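Protein (GYP1P) (Saccharomyces cerevisiae, PDB 1FKM) stimulates GTP hydrolysis by Ypt/Rab GTPases such as Ypt1 and Ypt7 through its TBC domain, supplying an arginine and a glutamine finger in trans. Local coordinates at residues Tyr68-Ser71 / Leu72-Thr75; Gly59-Gln62 / Arg63-Glu67. All coordinates share one frame; numbering follows the deposited sequence.

Contact 1 (Tyr68-Ser71 / Leu72-Thr75); sequences YRDS and LKHT
Tyr68 and Leu72, one helical turn apart, make the apolar part of this local contact. Their side chains run side by side in the same direction, and Leu72 CD2 lies 3.8 Å from Tyr68 CZ and 3.6 Å from Tyr68 OH, so the methyl meets the phenol end of the ring. Tyr68 CG stands anti to the backbone N (chi1 172°), which carries that end forward alongside the leucine; its hydroxyl is hydrogen-bonded to Glu175.

The backbone bonds are all of the i to i+4 kind. Leu72 N reaches Tyr68 O at 3.0 Å, and Lys73 N and His74 N repeat the pattern to Arg69 O and Asp70 O. In the last, Thr75 N to Ser71 O at 2.9 Å, the N-H...O angle is 144°, lower than in the three before, and Thr75 CG2 sits 3.1 Å from the same oxygen.

Among the charges, Asp70 OD1 and Lys73 NZ stay 4.3 Å apart, too far to count as a salt bridge; the aspartate pairs through OD2 with Lys66, a turn earlier. Ser71 OG bonds back to Glu67 O and also to Arg123.

Tyr68 and Leu72 both touch Arg115 of helix 107-123. The arrangement is that of the last two turns of an amphipathic helix in the all-helical TBC domain.

Contact 2 (Gly59-Gln62 / Arg63-Glu67); sequences GFLQ and RKRKE
The N-terminal half of helix 57-74, in the Rab-GAP TBC domain, carries side chains paired a turn apart, beginning with Phe60 and Lys64. Lys64 CG lies over the Phe60 ring, 3.6 Å from its centroid and 17° off the normal, a CH-pi contact. The lysine chain bends at chi2 and chi3 (-54° and -65°), so CD also stays by the ring while NZ forms a salt bridge with Glu67 OE1 at 3.3 Å, whose hydrogen bond is weak. Trp180 takes part in a cation-pi contact with the same lysine. The Arg63 guanidinium stands nearly perpendicular to the Phe60 ring, with NH2 4.1 Å from CD1.

Leu61 and Arg65 run side by side. Leu61 CD1 sits over one guanidinium face, 3.9 Å from Arg65 NH2, and that NH2 is salt-bridged to Asp177 of helix 168-186. Replacing Arg65 by an alanine would probably leave Asp177 without this cationic mate and the Leu61 methyls without the flat group beside them.

Beneath the side chains, Arg65 N bonds to Leu61 O at 2.8 Å, one of four i to i+4 bonds. Phe60 thus packs on the aliphatic part of Lys64 and Leu61 on the guanidinium face of Arg65, while both cationic chains direct their charged ends to carboxylates.

In the fold
Contact 2 (59-62 with 63-67) and contact 1 (68-71 with 72-75) follow each other on helix 57-74, their centres about 13 Å apart, and contact 2 comes first along the chain. The segments adjoin in sequence, and the polar links that contact 1 sends back to residues 66 and 67 tie it to contact 2. Both contacts border helix 168-186, where Arg69 of contact 1 forms a salt bridge with Asp173. Tyr68 touches both helix 168-186 and helix 107-123, while Leu72 and Thr75 meet the latter. Their centres lie about 24 Å (contact 1) and 23 Å (contact 2) from that of the chain, on the same side, and both are away from the fingers Arg96 and Gln131.

Contact 1 (Tyr68-Ser71 / Leu72-Thr75)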
ATOM      1  N   TYR A  68     -17.521  -8.001   9.104  1.00 26.95           N
ATOM      2  CA  TYR A  68     -17.182  -6.580   9.068  1.00 25.34           C
ATOM      3  C   TYR A  68     -18.386  -5.784   9.567  1.00 26.01           C
ATOM      4  O   TYR A  68     -18.267  -4.943  10.461  1.00 27.44           O
ATOM      5  CB  TYR A  68     -16.854  -6.152   7.640  1.00 21.83           C
ATOM      6  CG  TYR A  68     -16.688  -4.660   7.477  1.00 20.50           C
ATOM      7  CD1 TYR A  68     -15.558  -4.011   7.970  1.00 21.28           C
ATOM      8  CD2 TYR A  68     -17.675  -3.890   6.856  1.00 22.08           C
ATOM      9  CE1 TYR A  68     -15.408  -2.635   7.854  1.00 20.92           C
ATOM     10  CE2 TYR A  68     -17.534  -2.499   6.732  1.00 20.93           C
ATOM     11  CZ  TYR A  68     -16.398  -1.886   7.239  1.00 21.11           C
ATOM     12  OH  TYR A  68     -16.244  -0.521   7.154  1.00 20.70           O
ATOM     13  N   ARG A  69     -19.543  -6.067   8.979  1.00 25.28           N
ATOM     14  CA  ARG A  69     -20.793  -5.396   9.330  1.00 29.10           C
ATOM     15  C   ARG A  69     -21.123  -5.540  10.814  1.00 29.69           C
ATOM     16  O   ARG A  69     -21.415  -4.552  11.492  1.00 28.59           O
ATOM     17  CB  ARG A  69     -21.946  -5.967   8.497  1.00 32.23           C
ATOM     18  CG  ARG A  69     -21.929  -5.585   7.018  1.00 33.21           C
ATOM     19  CD  ARG A  69     -23.109  -6.219   6.291  1.00 33.15           C
ATOM     20  NE  ARG A  69     -23.314  -5.683   4.948  1.00 36.99           N
ATOM     21  CZ  ARG A  69     -22.539  -5.945   3.897  1.00 38.68           C
ATOM     22  NH1 ARG A  69     -21.492  -6.747   4.023  1.00 39.96           N
ATOM     23  NH2 ARG A  69     -22.812  -5.402   2.715  1.00 36.41           N
ATOM     24  N   ASP A  70     -21.077  -6.772  11.315  1.00 32.98           N
ATOM     25  CA  ASP A  70     -21.376  -7.032  12.720  1.00 34.26           C
ATOM     26  C   ASP A  70     -20.407  -6.311  13.648  1.00 35.32           C
ATOM     27  O   ASP A  70     -20.816  -5.732  14.658  1.00 34.43           O
ATOM     28  CB  ASP A  70     -21.334  -8.533  13.021  1.00 39.18           C
ATOM     29  CG  ASP A  70     -22.374  -9.316  12.245  1.00 40.99           C
ATOM     30  OD1 ASP A  70     -23.421  -8.733  11.888  1.00 41.04           O
ATOM     31  OD2 ASP A  70     -22.148 -10.523  12.006  1.00 45.22           O
ATOM     32  N   SER A  71     -19.125  -6.347  13.305  1.00 30.55           N
ATOM     33  CA  SER A  71     -18.108  -5.695  14.120  1.00 33.21           C
ATOM     34  C   SER A  71     -18.347  -4.193  14.194  1.00 35.47           C
ATOM     35  O   SER A  71     -18.209  -3.580  15.251  1.00 35.36           O
ATOM     36  CB  SER A  71     -16.717  -5.963  13.546  1.00 35.90           C
ATOM     37  OG  SER A  71     -16.403  -7.340  13.595  1.00 39.71           O
ATOM     38  N   LEU A  72     -18.704  -3.601  13.062  1.00 44.10           N
ATOM     39  CA  LEU A  72     -18.951  -2.168  13.009  1.00 47.98           C
ATOM     40  C   LEU A  72     -20.214  -1.833  13.796  1.00 50.88           C
ATOM     41  O   LEU A  72     -20.266  -0.833  14.512  1.00 51.61           O
ATOM     42  CB  LEU A  72     -19.094  -1.722  11.552  1.00 46.32           C
ATOM     43  CG  LEU A  72     -18.583  -0.323  11.200  1.00 46.53           C
ATOM     44  CD1 LEU A  72     -17.126  -0.180  11.618  1.00 43.72           C
ATOM     45  CD2 LEU A  72     -18.736  -0.096   9.704  1.00 44.92           C
ATOM     46  N   LYS A  73     -21.228  -2.680  13.666  1.00 48.81           N
ATOM     47  CA  LYS A  73     -22.487  -2.479  14.371  1.00 52.56           C
ATOM     48  C   LYS A  73     -22.242  -2.558  15.876  1.00 54.19           C
ATOM     49  O   LYS A  73     -22.776  -1.764  16.650  1.00 54.49           O
ATOM     50  CB  LYS A  73     -23.493  -3.553  13.957  1.00 61.88           C
ATOM     51  CG  LYS A  73     -24.875  -3.386  14.560  1.00 64.25           C
ATOM     52  CD  LYS A  73     -25.752  -4.595  14.267  1.00 66.74           C
ATOM     53  CE  LYS A  73     -25.885  -4.846  12.773  1.00 68.94           C
ATOM     54  NZ  LYS A  73     -26.699  -6.062  12.492  1.00 70.12           N
ATOM     55  N   HIS A  74     -21.421  -3.523  16.277  1.00 55.73           N
ATOM     56  CA  HIS A  74     -21.087  -3.729  17.678  1.00 58.83           C
ATOM     57  C   HIS A  74     -20.259  -2.575  18.237  1.00 60.34           C
ATOM     58  O   HIS A  74     -20.422  -2.189  19.393  1.00 60.98           O
ATOM     59  CB  HIS A  74     -20.315  -5.042  17.836  1.00 67.88           C
ATOM     60  CG  HIS A  74     -19.917  -5.351  19.245  1.00 69.76           C
ATOM     61  ND1 HIS A  74     -20.836  -5.606  20.242  1.00 70.12           N
ATOM     62  CD2 HIS A  74     -18.697  -5.457  19.824  1.00 70.12           C
ATOM     63  CE1 HIS A  74     -20.199  -5.856  21.372  1.00 70.12           C
ATOM     64  NE2 HIS A  74     -18.901  -5.773  21.146  1.00 70.12           N
ATOM     65  N   THR A  75     -19.375  -2.020  17.415  1.00 67.91           N
ATOM     66  CA  THR A  75     -18.518  -0.923  17.851  1.00 69.03           C
ATOM     67  C   THR A  75     -19.198   0.449  17.825  1.00 69.89           C
ATOM     68  O   THR A  75     -18.558   1.466  18.099  1.00 70.12           O
ATOM     69  CB  THR A  75     -17.228  -0.854  16.999  1.00 70.12           C
ATOM     70  OG1 THR A  75     -16.362   0.159  17.522  1.00 70.12           O
ATOM     71  CG2 THR A  75     -17.558  -0.525  15.553  1.00 69.83           C
TER

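Contact 2 (Gly59-Gln62 / Arg63-Glu67)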
ATOM      1  N   GLY A  59     -18.547 -18.556   0.127  1.00 34.69           N
ATOM      2  CA  GLY A  59     -18.839 -18.638   1.543  1.00 34.35           C
ATOM      3  C   GLY A  59     -17.878 -17.804   2.362  1.00 33.57           C
ATOM      4  O   GLY A  59     -18.272 -17.176   3.346  1.00 32.91           O
ATOM      5  N   PHE A  60     -16.610 -17.802   1.960  1.00 26.83           N
ATOM      6  CA  PHE A  60     -15.593 -17.039   2.670  1.00 24.91           C
ATOM      7  C   PHE A  60     -15.954 -15.555   2.693  1.00 22.92           C
ATOM      8  O   PHE A  60     -15.933 -14.926   3.743  1.00 22.48           O
ATOM      9  CB  PHE A  60     -14.230 -17.205   2.000  1.00 28.49           C
ATOM     10  CG  PHE A  60     -13.162 -16.325   2.588  1.00 30.73           C
ATOM     11  CD1 PHE A  60     -12.488 -16.702   3.742  1.00 31.12           C
ATOM     12  CD2 PHE A  60     -12.856 -15.100   2.001  1.00 31.34           C
ATOM     13  CE1 PHE A  60     -11.524 -15.874   4.311  1.00 32.22           C
ATOM     14  CE2 PHE A  60     -11.894 -14.262   2.562  1.00 31.66           C
ATOM     15  CZ  PHE A  60     -11.226 -14.653   3.720  1.00 32.45           C
ATOM     16  N   LEU A  61     -16.277 -15.008   1.525  1.00 25.27           N
ATOM     17  CA  LEU A  61     -16.626 -13.595   1.404  1.00 25.86           C
ATOM     18  C   LEU A  61     -17.892 -13.236   2.176  1.00 27.73           C
ATOM     19  O   LEU A  61     -17.947 -12.200   2.838  1.00 26.75           O
ATOM     20  CB  LEU A  61     -16.776 -13.215  -0.074  1.00 24.05           C
ATOM     21  CG  LEU A  61     -15.477 -13.213  -0.898  1.00 24.14           C
ATOM     22  CD1 LEU A  61     -15.789 -12.940  -2.352  1.00 23.94           C
ATOM     23  CD2 LEU A  61     -14.521 -12.148  -0.364  1.00 24.00           C
ATOM     24  N   GLN A  62     -18.909 -14.089   2.097  1.00 30.44           N
ATOM     25  CA  GLN A  62     -20.150 -13.834   2.818  1.00 31.66           C
ATOM     26  C   GLN A  62     -19.862 -13.704   4.308  1.00 31.21           C
ATOM     27  O   GLN A  62     -20.332 -12.774   4.960  1.00 32.75           O
ATOM     28  CB  GLN A  62     -21.160 -14.962   2.587  1.00 32.98           C
ATOM     29  CG  GLN A  62     -21.670 -15.062   1.166  1.00 37.27           C
ATOM     30  CD  GLN A  62     -22.643 -16.214   0.978  1.00 42.27           C
ATOM     31  OE1 GLN A  62     -22.371 -17.345   1.385  1.00 42.43           O
ATOM     32  NE2 GLN A  62     -23.779 -15.935   0.348  1.00 42.12           N
ATOM     33  N   ARG A  63     -19.074 -14.630   4.841  1.00 28.05           N
ATOM     34  CA  ARG A  63     -18.738 -14.613   6.258  1.00 28.51           C
ATOM     35  C   ARG A  63     -17.863 -13.427   6.653  1.00 28.32           C
ATOM     36  O   ARG A  63     -18.078 -12.811   7.697  1.00 26.57           O
ATOM     37  CB  ARG A  63     -18.054 -15.927   6.655  1.00 35.40           C
ATOM     38  CG  ARG A  63     -18.977 -17.139   6.530  1.00 41.65           C
ATOM     39  CD  ARG A  63     -18.376 -18.425   7.089  1.00 46.12           C
ATOM     40  NE  ARG A  63     -17.312 -18.986   6.257  1.00 48.93           N
ATOM     41  CZ  ARG A  63     -16.024 -18.678   6.368  1.00 50.54           C
ATOM     42  NH1 ARG A  63     -15.622 -17.806   7.284  1.00 51.89           N
ATOM     43  NH2 ARG A  63     -15.135 -19.253   5.566  1.00 49.15           N
ATOM     44  N   LYS A  64     -16.877 -13.098   5.823  1.00 28.96           N
ATOM     45  CA  LYS A  64     -15.994 -11.976   6.135  1.00 28.11           C
ATOM     46  C   LYS A  64     -16.714 -10.636   6.035  1.00 25.71           C
ATOM     47  O   LYS A  64     -16.496  -9.748   6.855  1.00 26.77           O
ATOM     48  CB  LYS A  64     -14.778 -11.976   5.200  1.00 28.59           C
ATOM     49  CG  LYS A  64     -13.913 -13.214   5.326  1.00 31.56           C
ATOM     50  CD  LYS A  64     -13.471 -13.455   6.767  1.00 34.84           C
ATOM     51  CE  LYS A  64     -12.558 -12.354   7.280  1.00 35.54           C
ATOM     52  NZ  LYS A  64     -12.055 -12.634   8.660  1.00 37.31           N
ATOM     53  N   ARG A  65     -17.563 -10.492   5.024  1.00 25.75           N
ATOM     54  CA  ARG A  65     -18.303  -9.255   4.826  1.00 26.20           C
ATOM     55  C   ARG A  65     -19.356  -9.086   5.912  1.00 26.90           C
ATOM     56  O   ARG A  65     -19.630  -7.973   6.355  1.00 27.13           O
ATOM     57  CB  ARG A  65     -18.923  -9.242   3.427  1.00 24.80           C
ATOM     58  CG  ARG A  65     -17.852  -9.124   2.339  1.00 23.94           C
ATOM     59  CD  ARG A  65     -18.391  -9.339   0.937  1.00 25.06           C
ATOM     60  NE  ARG A  65     -17.354  -9.107  -0.068  1.00 24.00           N
ATOM     61  CZ  ARG A  65     -17.491  -9.379  -1.360  1.00 27.21           C
ATOM     62  NH1 ARG A  65     -18.627  -9.899  -1.808  1.00 25.05           N
ATOM     63  NH2 ARG A  65     -16.501  -9.122  -2.209  1.00 23.53           N
ATOM     64  N   LYS A  66     -19.933 -10.199   6.354  1.00 26.70           N
ATOM     65  CA  LYS A  66     -20.923 -10.156   7.422  1.00 28.39           C
ATOM     66  C   LYS A  66     -20.222  -9.808   8.738  1.00 27.92           C
ATOM     67  O   LYS A  66     -20.762  -9.069   9.566  1.00 28.99           O
ATOM     68  CB  LYS A  66     -21.620 -11.512   7.551  1.00 36.62           C
ATOM     69  CG  LYS A  66     -22.681 -11.563   8.641  1.00 40.16           C
ATOM     70  CD  LYS A  66     -23.326 -12.940   8.712  1.00 43.38           C
ATOM     71  CE  LYS A  66     -24.354 -13.006   9.830  1.00 47.11           C
ATOM     72  NZ  LYS A  66     -23.730 -12.769  11.162  1.00 48.47           N
ATOM     73  N   GLU A  67     -19.016 -10.340   8.926  1.00 26.99           N
ATOM     74  CA  GLU A  67     -18.242 -10.077  10.141  1.00 27.91           C
ATOM     75  C   GLU A  67     -17.883  -8.594  10.237  1.00 26.70           C
ATOM     76  O   GLU A  67     -17.912  -8.002  11.318  1.00 25.42           O
ATOM     77  CB  GLU A  67     -16.956 -10.910  10.148  1.00 35.34           C
ATOM     78  CG  GLU A  67     -16.289 -10.995  11.511  1.00 37.76           C
ATOM     79  CD  GLU A  67     -14.941 -11.692  11.468  1.00 39.46           C
ATOM     80  OE1 GLU A  67     -14.734 -12.549  10.584  1.00 39.96           O
ATOM     81  OE2 GLU A  67     -14.091 -11.391  12.332  1.00 42.99           O
TER